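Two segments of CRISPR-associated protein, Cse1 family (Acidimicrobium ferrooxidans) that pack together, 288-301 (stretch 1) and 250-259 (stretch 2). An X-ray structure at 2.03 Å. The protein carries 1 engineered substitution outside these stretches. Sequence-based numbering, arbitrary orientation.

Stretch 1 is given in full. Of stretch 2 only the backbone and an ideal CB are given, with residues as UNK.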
# COMPACT_ATOMS: atom_id res chain seq x y z
N GLU A 288 20.10 0.91 5.84
CA GLU A 288 19.16 -0.21 5.85
C GLU A 288 18.43 -0.25 7.18
O GLU A 288 19.05 -0.03 8.22
CB GLU A 288 19.92 -1.53 5.66
CG GLU A 288 20.82 -1.60 4.42
CD GLU A 288 20.15 -1.61 3.06
OE1 GLU A 288 18.90 -1.51 3.03
OE2 GLU A 288 20.86 -1.74 2.03
N VAL A 289 17.12 -0.49 7.16
CA VAL A 289 16.31 -0.57 8.35
C VAL A 289 16.49 -1.96 8.97
O VAL A 289 16.31 -2.98 8.29
CB VAL A 289 14.81 -0.30 8.07
CG1 VAL A 289 13.99 -0.45 9.33
CG2 VAL A 289 14.58 1.08 7.48
N ASP A 290 16.78 -1.99 10.26
CA ASP A 290 16.79 -3.22 11.06
C ASP A 290 15.34 -3.73 11.11
O ASP A 290 14.45 -3.08 11.67
CB ASP A 290 17.34 -2.92 12.44
CG ASP A 290 17.46 -4.14 13.34
OD1 ASP A 290 16.49 -4.91 13.40
OD2 ASP A 290 18.50 -4.29 14.01
N ARG A 291 15.09 -4.84 10.42
CA ARG A 291 13.74 -5.37 10.20
C ARG A 291 13.06 -5.86 11.50
O ARG A 291 11.84 -5.68 11.63
CB ARG A 291 13.77 -6.48 9.14
CG ARG A 291 14.19 -5.92 7.76
CD ARG A 291 14.40 -6.99 6.71
NE ARG A 291 14.54 -6.38 5.37
CZ ARG A 291 14.48 -7.03 4.21
NH1 ARG A 291 14.24 -8.32 4.18
NH2 ARG A 291 14.64 -6.38 3.08
N ARG A 292 13.86 -6.33 12.49
CA ARG A 292 13.33 -6.73 13.80
C ARG A 292 12.82 -5.51 14.54
O ARG A 292 11.71 -5.54 15.07
CB ARG A 292 14.42 -7.43 14.65
CG ARG A 292 13.96 -7.92 16.02
CD ARG A 292 14.90 -7.58 17.18
NE ARG A 292 14.59 -6.30 17.83
CZ ARG A 292 15.27 -5.15 17.71
NH1 ARG A 292 16.35 -5.08 16.93
NH2 ARG A 292 14.88 -4.06 18.37
N ALA A 293 13.62 -4.43 14.58
CA ALA A 293 13.19 -3.20 15.23
C ALA A 293 12.00 -2.54 14.51
O ALA A 293 11.16 -1.96 15.17
CB ALA A 293 14.36 -2.21 15.30
N ALA A 294 11.88 -2.67 13.15
CA ALA A 294 10.77 -2.05 12.40
C ALA A 294 9.40 -2.56 12.86
O ALA A 294 8.43 -1.80 12.89
CB ALA A 294 10.94 -2.33 10.89
N ARG A 295 9.33 -3.85 13.21
CA ARG A 295 8.09 -4.48 13.65
C ARG A 295 7.56 -3.79 14.93
O ARG A 295 6.35 -3.56 15.04
CB ARG A 295 8.31 -5.99 13.80
CG ARG A 295 7.25 -6.67 14.56
CD ARG A 295 7.30 -8.17 14.35
NE ARG A 295 6.33 -8.80 15.22
CZ ARG A 295 6.49 -9.08 16.52
NH1 ARG A 295 7.63 -8.78 17.14
NH2 ARG A 295 5.53 -9.68 17.19
N ASP A 296 8.44 -3.38 15.81
CA ASP A 296 8.02 -2.66 17.02
C ASP A 296 7.59 -1.24 16.75
O ASP A 296 6.83 -0.68 17.51
CB ASP A 296 9.17 -2.62 18.04
CG ASP A 296 9.55 -4.00 18.64
OD1 ASP A 296 8.69 -4.92 18.63
OD2 ASP A 296 10.72 -4.15 19.08
N VAL A 297 8.14 -0.61 15.72
CA VAL A 297 7.92 0.80 15.47
C VAL A 297 6.71 1.14 14.60
O VAL A 297 6.01 2.11 14.87
CB VAL A 297 9.21 1.38 14.81
CG1 VAL A 297 9.05 2.83 14.38
CG2 VAL A 297 10.42 1.23 15.76
N ASP A 298 6.55 0.42 13.51
CA ASP A 298 5.75 0.86 12.36
C ASP A 298 4.28 0.46 12.42
O ASP A 298 3.97 -0.73 12.38
CB ASP A 298 6.41 0.32 11.11
CG ASP A 298 6.01 0.95 9.77
OD1 ASP A 298 4.91 1.56 9.69
OD2 ASP A 298 6.76 0.81 8.81
N PRO A 299 3.39 1.46 12.42
CA PRO A 299 1.96 1.17 12.49
C PRO A 299 1.31 0.77 11.16
O PRO A 299 0.11 0.51 11.16
CB PRO A 299 1.38 2.52 12.96
CG PRO A 299 2.24 3.53 12.28
CD PRO A 299 3.62 2.94 12.35
N HIS A 300 2.01 0.89 10.04
CA HIS A 300 1.40 0.69 8.71
C HIS A 300 1.64 -0.71 8.09
O HIS A 300 1.47 -0.89 6.88
CB HIS A 300 1.92 1.73 7.72
CG HIS A 300 1.47 3.13 8.07
ND1 HIS A 300 2.36 4.20 8.08
CD2 HIS A 300 0.25 3.57 8.40
CE1 HIS A 300 1.63 5.25 8.45
NE2 HIS A 300 0.34 4.91 8.61
N VAL A 301 2.11 -1.66 8.88
CA VAL A 301 2.43 -3.01 8.37
C VAL A 301 1.94 -4.08 9.37
O VAL A 301 2.21 -3.96 10.55
CB VAL A 301 3.95 -3.11 8.04
CG1 VAL A 301 4.83 -2.59 9.17
CG2 VAL A 301 4.38 -4.55 7.61
N UNK A 250 18.57 0.40 13.76
CA UNK A 250 17.21 0.33 14.26
C UNK A 250 16.62 1.73 14.28
O UNK A 250 17.22 2.62 14.86
CB UNK A 250 17.17 -0.30 15.65
N UNK A 251 15.40 1.96 13.77
CA UNK A 251 14.83 3.33 13.88
C UNK A 251 14.49 3.69 15.33
O UNK A 251 14.13 2.82 16.09
CB UNK A 251 13.57 3.45 13.02
N UNK A 252 14.65 4.98 15.72
CA UNK A 252 14.36 5.44 17.08
C UNK A 252 12.87 5.51 17.35
O UNK A 252 12.44 5.56 18.49
CB UNK A 252 14.99 6.81 17.32
N UNK A 253 12.11 5.64 16.30
CA UNK A 253 10.66 5.78 16.34
C UNK A 253 10.12 6.10 14.96
O UNK A 253 10.85 6.05 13.94
CB UNK A 253 10.25 6.87 17.34
N UNK A 254 8.86 6.50 14.93
CA UNK A 254 8.17 6.75 13.66
C UNK A 254 8.68 7.94 12.90
O UNK A 254 8.69 7.88 11.67
CB UNK A 254 6.67 6.94 13.91
N UNK A 255 9.06 9.03 13.57
CA UNK A 255 9.58 10.21 12.83
C UNK A 255 10.85 9.87 12.10
O UNK A 255 11.03 10.36 10.99
CB UNK A 255 9.84 11.38 13.78
N UNK A 256 11.72 9.06 12.73
CA UNK A 256 12.98 8.58 12.15
C UNK A 256 12.63 7.63 10.95
O UNK A 256 13.03 7.87 9.82
CB UNK A 256 13.82 7.86 13.21
N UNK A 257 11.77 6.64 11.19
CA UNK A 257 11.44 5.65 10.18
C UNK A 257 10.71 6.23 8.99
O UNK A 257 11.05 5.93 7.85
CB UNK A 257 10.59 4.54 10.80
N UNK A 258 9.71 7.06 9.26
CA UNK A 258 8.95 7.71 8.23
C UNK A 258 9.78 8.67 7.30
O UNK A 258 9.28 9.04 6.27
CB UNK A 258 7.82 8.49 8.90
N UNK A 259 11.01 9.07 7.68
CA UNK A 259 11.86 9.94 6.89
C UNK A 259 13.20 9.28 6.60
O UNK A 259 14.19 9.96 6.35
CB UNK A 259 12.07 11.27 7.61

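Position 250 has its CA-to-CB bond sideways to stretch 1. Its CB lies only 3.4 Å from Ala-293 CB, so there is little room on that side. A small side chain suits it best. The residue is Ala-250. Its CB stays 3.4 Å from Ala-293 CB, a tight contact, and its CA lies 3.7 Å from Asp-290 CB.

Position 251 points toward stretch 1, between the methyls of Val-289 and Val-297. Phi is -68° and psi 145°, which proline accepts, as do many residues. A compact apolar side chain would fit: valine, proline or isoleucine. It is Pro-251. Its CD lies 4.0 Å from Val-289 CG1 and 4.0 Å from Ala-293 CB. Its CG lies 4.3 Å from Val-297 CG2.

Position 252 points away, with nothing of stretch 1 near its CB. Polar residues would be at ease. Asp-252 is found, and its backbone N donates to the side chain of residue 256.

Position 253 also points away. Phi 172° and psi -167° are extended values that favor glycine, and the residue stands just before a helix. It is Gly-253. Its C lies 3.5 Å from Val-297 CG1, so the valine packs against bare backbone.

Position 254 is helical and sideways, with its CB 4.8 Å from Val-297 CG1 and 5.3 Å from Pro-299 CD. Valine, isoleucine or leucine could reach both. Val-254 does so: its CG1 lies 4.0 Å from Val-297 CG1 and 3.9 Å from Pro-299 CD.

Positions 255 and 256 find no partner in stretch 1, which leaves their identity open. They are Cys-255 and Asp-256. Asp-256 OD2 accepts from Asp-252 N at 2.8 Å, tying the helix to the loop before it.

Position 257 points toward stretch 1, with its CB 4.3 Å from Val-297 CG1. Beyond it lies space toward Val-289 and Asp-298. A longer apolar chain, leucine or methionine, suits it. Leu-257 places CD1 3.9 Å from Val-289 CG2 and CD2 3.9 Å from Val-297 CG1. CD2 is also 3.6 Å from Asp-298 OD2.

Position 258 is sideways, and its CB has no near neighbor in stretch 1. A long side chain could still reach Pro-299 and the His-300 ring; phenylalanine, tyrosine or methionine are candidates. It is Phe-258. Its CZ lies 3.9 Å from Pro-299 CD, which sits at the ring edge, and 3.7 Å from His-300 CE1. The two rings are near parallel, 20° apart, but slid so that they barely overlap.

Position 259 is out of reach of stretch 1, which sets no demand there; many side chains would do. It is Thr-259, whose OG1 donates to Cys-255 O at 2.7 Å.

Stretch 2 250-259: APDGVCDLFT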
# COMPACT_ATOMS: atom_id res chain seq x y z
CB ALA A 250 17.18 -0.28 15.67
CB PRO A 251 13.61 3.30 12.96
CG PRO A 251 13.37 1.87 12.63
CD PRO A 251 14.54 1.04 13.04
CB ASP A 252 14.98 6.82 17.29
CG ASP A 252 16.49 6.84 17.19
OD1 ASP A 252 17.12 5.74 17.35
OD2 ASP A 252 17.06 7.92 16.91
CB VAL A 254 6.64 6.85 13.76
CG1 VAL A 254 6.02 5.48 13.97
CG2 VAL A 254 6.20 7.84 14.85
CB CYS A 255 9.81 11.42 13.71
SG CYS A 255 8.30 12.04 14.51
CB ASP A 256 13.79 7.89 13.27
CG ASP A 256 15.16 7.41 12.92
OD1 ASP A 256 15.73 7.91 11.91
OD2 ASP A 256 15.67 6.51 13.64
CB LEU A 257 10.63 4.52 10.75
CG LEU A 257 10.25 3.35 9.79
CD1 LEU A 257 11.49 2.74 9.09
CD2 LEU A 257 9.47 2.32 10.58
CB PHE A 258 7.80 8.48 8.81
CG PHE A 258 6.64 7.69 9.41
CD1 PHE A 258 6.67 6.30 9.46
CD2 PHE A 258 5.55 8.34 9.92
CE1 PHE A 258 5.60 5.58 10.06
CE2 PHE A 258 4.52 7.64 10.56
CZ PHE A 258 4.49 6.26 10.51
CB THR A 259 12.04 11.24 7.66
OG1 THR A 259 12.71 11.00 8.92
CG2 THR A 259 10.73 11.95 7.90
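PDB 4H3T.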